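Side-chain contacts in MgGH51 (Meripilus giganteus, PDB 6ZPV), which hydrolyses terminal alpha-L-arabinofuranosyl groups as a fungal family GH51 arabinofuranosidase, probably releasing arabinose from plant cell-wall arabinan and arabinoxylan: residues A[413-418]-A[423-428]; A[467-472]-A[521-526]. All coordinates share one frame; numbering follows the deposited sequence.

Contact 1 (A[413-418]-A[423-428]); sequences FYYDGF and TTYFEG
Y415 and F418 bring two rings from the loop 413-418 against Y425 on strand 424-432, and the hydroxyl of Y415 runs on to E427. F418 meets Y425 edge-to-face: its CD2-CE2 edge points at one face of the Y425 ring, the planes stand at 87°, and F418 CD2 lies 3.7 Å from Y425 CE2. Y415 approaches differently. Y415 CE1 lies 3.7 Å from Y425 CB, near the root of that side chain, and the two rings are tilted at 42°, neither stacked nor T-shaped. Within the loop, Y415 CD1 sits over the centre of the F418 ring, completing a three-ring cluster that a type I turn from Y415 to F418 makes possible; the turn is closed by F418 N to Y415 O, 3.1 Å.

The polar end is a single strong bond: Y415 OH donates to E427 OE1 at 2.7 Å, nearly along the C-O axis of the acceptor. The carboxylate is almost perpendicular to the ring, while OE1 lies in the ring plane at its edge. E427 reaches this place with CG anti to the backbone N (chi1 -161°) and a bend at chi2, which turns the carboxylate back toward the tyrosine.

Beyond the cluster, Y425 OH bonds to W386 NE1. An alanine in place of Y425 would probably leave the edge of F418 without the face it packs on and W386 NE1 without this acceptor.

Strand 424-432 belongs to the parallel sheet of the GH51 (beta/alpha)8 catalytic domain, between strands 396-403 and 474-479. Y415 touches V399 and V474 on these two neighbours, and L467 of helix 454-469 packs on it too, while F463 of that helix meets E427.

Contact 2 (A[467-472]-A[521-526]); sequences LERNSD and DQYLPS
Helical geometry ends at R469, N470 being the first residue to leave it, and here R469 CA lies 7.0 Å from Y523 CA, in the short strand 522-523. The Y523 ring lies against the R469 backbone: R469 CA sits over one face, 3.9 Å from the ring centroid and 28° off its normal, a CH-pi contact. With CG anti to the backbone N (chi1 -179°), the tyrosine extends beside R469, the two side chains pointing the same way, and R469 CG comes 3.5 Å from Y523 OH. The arginine then bends at chi3 and carries its guanidinium away. A water reconnects the two ends, 3.0 Å from R469 NH1, which donates to it in the guanidinium plane, and 2.8 Å from Y523 OH. On the helix side, E468 O takes two donors from S471: the backbone N, and OG at 2.7 Å, on a lone pair in the carbonyl plane.

No direct hydrogen bond joins the segments, so the tyrosine packs through its face and aliphatic neighbours while the water gives its hydroxyl a polar partner. The salt bridge of R469 NE to D416 OD2 pairs the buried positive charge, and together with the water bond it probably limits the rotation of the guanidinium.

The centres of contacts 1 and 2 lie about 12 Å apart, and the end of helix 454-469 joins them. D416, on the loop of contact 1, uses both carboxylate oxygens on contact 2: D416 OD2 makes a 2.8 Å salt bridge to R469 NE, and D416 OD1 probably bonds N470 ND2 at 2.9 Å. Y415 CE2 also packs on L467 CD2 at 3.7 Å. Contact 1 seats a loop on the parallel sheet of the catalytic domain, whereas contact 2 ties the helix to the antiparallel C-terminal sheet. A glycan N-acetylglucosamine touches T423 and lies about 5 Å, nearest atoms, from the Y425 side chain; an acetate, probably from the crystallisation liquor, lies about 3 Å from the F418 side chain.

Contact 1 (A[413-418]-A[423-428])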
# COMPACT_ATOMS: atom_id res chain seq x y z
N PHE A 413 -15.63 3.35 22.77
CA PHE A 413 -17.09 3.47 22.64
C PHE A 413 -17.49 4.53 21.62
O PHE A 413 -18.67 4.93 21.59
CB PHE A 413 -17.74 3.69 24.02
CG PHE A 413 -17.80 2.46 24.88
CD1 PHE A 413 -16.68 1.93 25.45
CD2 PHE A 413 -19.02 1.82 25.10
CE1 PHE A 413 -16.75 0.79 26.23
CE2 PHE A 413 -19.07 0.67 25.87
CZ PHE A 413 -17.93 0.13 26.43
N TYR A 414 -16.60 4.89 20.71
CA TYR A 414 -16.87 5.92 19.69
C TYR A 414 -18.20 5.65 19.00
O TYR A 414 -18.99 6.59 18.78
CB TYR A 414 -15.72 5.97 18.68
CG TYR A 414 -15.86 7.06 17.66
CD1 TYR A 414 -15.36 8.33 17.90
CD2 TYR A 414 -16.46 6.86 16.46
CE1 TYR A 414 -15.48 9.35 16.95
CE2 TYR A 414 -16.56 7.87 15.51
CZ TYR A 414 -16.11 9.11 15.76
OH TYR A 414 -16.21 10.10 14.77
N TYR A 415 -18.45 4.42 18.56
CA TYR A 415 -19.63 4.09 17.73
C TYR A 415 -20.85 3.63 18.53
O TYR A 415 -21.95 3.50 17.95
CB TYR A 415 -19.29 3.09 16.64
CG TYR A 415 -18.48 3.68 15.50
CD1 TYR A 415 -19.10 4.49 14.56
CD2 TYR A 415 -17.14 3.45 15.36
CE1 TYR A 415 -18.37 5.07 13.53
CE2 TYR A 415 -16.41 4.00 14.34
CZ TYR A 415 -17.02 4.79 13.39
OH TYR A 415 -16.39 5.40 12.33
N ASP A 416 -20.71 3.38 19.84
CA ASP A 416 -21.85 2.78 20.58
C ASP A 416 -23.09 3.68 20.57
O ASP A 416 -24.20 3.11 20.59
CB ASP A 416 -21.45 2.45 22.00
CG ASP A 416 -20.51 1.27 22.02
OD1 ASP A 416 -19.31 1.41 21.63
OD2 ASP A 416 -20.93 0.15 22.43
N GLY A 417 -22.91 4.99 20.66
CA GLY A 417 -24.05 5.90 20.71
C GLY A 417 -24.54 6.34 19.35
O GLY A 417 -25.49 7.17 19.32
N PHE A 418 -23.94 5.87 18.25
CA PHE A 418 -24.43 6.27 16.93
C PHE A 418 -25.80 5.71 16.69
O PHE A 418 -26.17 4.60 17.16
CB PHE A 418 -23.52 5.77 15.80
CG PHE A 418 -22.32 6.64 15.46
CD1 PHE A 418 -21.46 7.17 16.42
CD2 PHE A 418 -22.03 6.90 14.12
CE1 PHE A 418 -20.41 7.99 16.07
CE2 PHE A 418 -20.95 7.70 13.78
CZ PHE A 418 -20.15 8.25 14.75
N THR A 423 -27.05 3.88 7.85
CA THR A 423 -25.74 4.36 7.44
C THR A 423 -24.67 3.39 7.94
O THR A 423 -24.76 2.94 9.07
CB THR A 423 -25.44 5.75 8.03
OG1 THR A 423 -26.58 6.57 7.95
CG2 THR A 423 -24.25 6.37 7.33
N THR A 424 -23.68 3.09 7.13
CA THR A 424 -22.53 2.33 7.59
C THR A 424 -21.28 3.22 7.53
O THR A 424 -21.21 4.18 6.78
CB THR A 424 -22.38 1.03 6.81
OG1 THR A 424 -22.16 1.32 5.44
CG2 THR A 424 -23.52 0.08 6.99
N TYR A 425 -20.29 2.83 8.31
CA TYR A 425 -19.09 3.63 8.57
C TYR A 425 -17.85 2.84 8.25
O TYR A 425 -17.73 1.66 8.65
CB TYR A 425 -19.11 4.18 9.99
CG TYR A 425 -20.26 5.12 10.23
CD1 TYR A 425 -20.17 6.47 9.90
CD2 TYR A 425 -21.51 4.69 10.65
CE1 TYR A 425 -21.25 7.33 10.04
CE2 TYR A 425 -22.62 5.53 10.78
CZ TYR A 425 -22.47 6.87 10.47
OH TYR A 425 -23.51 7.76 10.60
N PHE A 426 -16.94 3.49 7.56
CA PHE A 426 -15.63 2.92 7.18
C PHE A 426 -14.58 3.71 7.95
O PHE A 426 -14.48 4.94 7.78
CB PHE A 426 -15.45 3.19 5.68
CG PHE A 426 -14.12 2.85 5.06
CD1 PHE A 426 -13.32 1.87 5.58
CD2 PHE A 426 -13.70 3.49 3.90
CE1 PHE A 426 -12.13 1.51 4.96
CE2 PHE A 426 -12.52 3.14 3.26
CZ PHE A 426 -11.75 2.12 3.80
N GLU A 427 -13.82 3.07 8.85
CA GLU A 427 -12.71 3.72 9.53
C GLU A 427 -11.50 3.59 8.60
O GLU A 427 -10.65 2.69 8.79
CB GLU A 427 -12.48 3.11 10.90
CG GLU A 427 -11.67 4.02 11.80
CD GLU A 427 -12.45 5.08 12.55
OE1 GLU A 427 -13.68 5.10 12.51
OE2 GLU A 427 -11.77 5.93 13.25
N GLY A 428 -11.46 4.43 7.55
CA GLY A 428 -10.55 4.20 6.44
C GLY A 428 -9.11 4.53 6.70
O GLY A 428 -8.23 4.13 5.93

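Contact 2 (A[467-472]-A[521-526])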
# COMPACT_ATOMS: atom_id res chain seq x y z
N LEU A 467 -14.83 -1.22 17.37
CA LEU A 467 -15.21 -1.37 15.95
C LEU A 467 -15.96 -2.70 15.76
O LEU A 467 -16.98 -2.75 15.04
CB LEU A 467 -13.98 -1.28 15.06
CG LEU A 467 -13.19 0.02 15.10
CD1 LEU A 467 -12.00 -0.07 14.17
CD2 LEU A 467 -14.03 1.22 14.73
N GLU A 468 -15.45 -3.75 16.37
CA GLU A 468 -16.05 -5.07 16.19
C GLU A 468 -17.39 -5.17 16.89
O GLU A 468 -18.39 -5.68 16.33
CB GLU A 468 -15.06 -6.17 16.64
CG GLU A 468 -15.47 -7.56 16.29
CD GLU A 468 -14.35 -8.57 16.53
OE1 GLU A 468 -14.24 -9.06 17.65
OE2 GLU A 468 -13.60 -8.85 15.54
N ARG A 469 -17.50 -4.67 18.13
CA ARG A 469 -18.81 -4.65 18.82
C ARG A 469 -19.86 -3.90 17.99
O ARG A 469 -21.02 -4.29 17.93
CB ARG A 469 -18.64 -4.00 20.20
CG ARG A 469 -19.97 -3.84 20.94
CD ARG A 469 -19.83 -3.41 22.41
NE ARG A 469 -19.18 -2.10 22.53
CZ ARG A 469 -17.90 -1.88 22.84
NH1 ARG A 469 -17.07 -2.86 23.18
NH2 ARG A 469 -17.44 -0.62 22.81
N ASN A 470 -19.43 -2.76 17.40
CA ASN A 470 -20.31 -1.88 16.60
C ASN A 470 -20.31 -2.24 15.12
O ASN A 470 -20.68 -1.37 14.30
CB ASN A 470 -19.95 -0.44 16.84
CG ASN A 470 -20.19 0.01 18.27
OD1 ASN A 470 -21.37 0.09 18.65
ND2 ASN A 470 -19.13 0.25 19.03
N SER A 471 -19.96 -3.48 14.78
CA SER A 471 -19.86 -3.90 13.35
C SER A 471 -21.21 -4.14 12.69
O SER A 471 -21.24 -4.47 11.50
CB SER A 471 -18.88 -5.02 13.18
OG SER A 471 -19.27 -6.20 13.87
N ASP A 472 -22.31 -3.90 13.41
CA ASP A 472 -23.60 -3.74 12.75
C ASP A 472 -23.60 -2.51 11.87
O ASP A 472 -24.28 -2.51 10.83
CB ASP A 472 -24.75 -3.75 13.76
CG ASP A 472 -24.70 -2.66 14.82
OD1 ASP A 472 -23.59 -2.39 15.32
OD2 ASP A 472 -25.78 -2.17 15.16
N ASP A 521 -18.18 -14.70 11.98
CA ASP A 521 -19.30 -14.06 11.28
C ASP A 521 -20.46 -13.74 12.20
O ASP A 521 -21.39 -13.06 11.76
CB ASP A 521 -19.71 -14.87 10.04
CG ASP A 521 -20.19 -16.27 10.33
OD1 ASP A 521 -20.20 -16.66 11.51
OD2 ASP A 521 -20.63 -16.96 9.39
N GLN A 522 -20.40 -14.16 13.47
CA GLN A 522 -21.43 -13.82 14.45
C GLN A 522 -20.79 -12.99 15.57
O GLN A 522 -19.71 -13.38 16.10
CB GLN A 522 -22.02 -15.09 15.09
CG GLN A 522 -22.53 -16.14 14.10
CD GLN A 522 -23.09 -17.34 14.81
OE1 GLN A 522 -22.56 -17.79 15.84
NE2 GLN A 522 -24.21 -17.89 14.29
N TYR A 523 -21.43 -11.90 16.00
CA TYR A 523 -21.00 -11.13 17.17
C TYR A 523 -21.75 -11.65 18.39
O TYR A 523 -22.98 -11.64 18.39
CB TYR A 523 -21.21 -9.62 17.02
CG TYR A 523 -20.72 -8.87 18.23
CD1 TYR A 523 -19.36 -8.70 18.46
CD2 TYR A 523 -21.62 -8.42 19.18
CE1 TYR A 523 -18.90 -8.12 19.63
CE2 TYR A 523 -21.17 -7.82 20.32
CZ TYR A 523 -19.81 -7.70 20.58
OH TYR A 523 -19.34 -7.14 21.74
N LEU A 524 -21.00 -12.05 19.41
CA LEU A 524 -21.60 -12.55 20.68
C LEU A 524 -21.50 -11.45 21.74
O LEU A 524 -20.41 -11.12 22.21
CB LEU A 524 -20.85 -13.80 21.16
CG LEU A 524 -20.96 -15.02 20.29
CD1 LEU A 524 -20.16 -16.14 20.87
CD2 LEU A 524 -22.43 -15.51 20.17
N PRO A 525 -22.65 -10.85 22.13
CA PRO A 525 -22.58 -9.83 23.17
C PRO A 525 -21.98 -10.40 24.46
O PRO A 525 -22.13 -11.61 24.76
CB PRO A 525 -24.04 -9.39 23.40
CG PRO A 525 -24.79 -9.90 22.21
CD PRO A 525 -24.02 -11.09 21.64
N SER A 526 -21.35 -9.52 25.21
CA SER A 526 -20.73 -9.88 26.50
C SER A 526 -20.87 -8.71 27.43
O SER A 526 -21.19 -7.57 27.01
CB SER A 526 -19.29 -10.32 26.31
OG SER A 526 -18.49 -9.25 25.78
O HOH W 1 -17.27 -5.84 23.20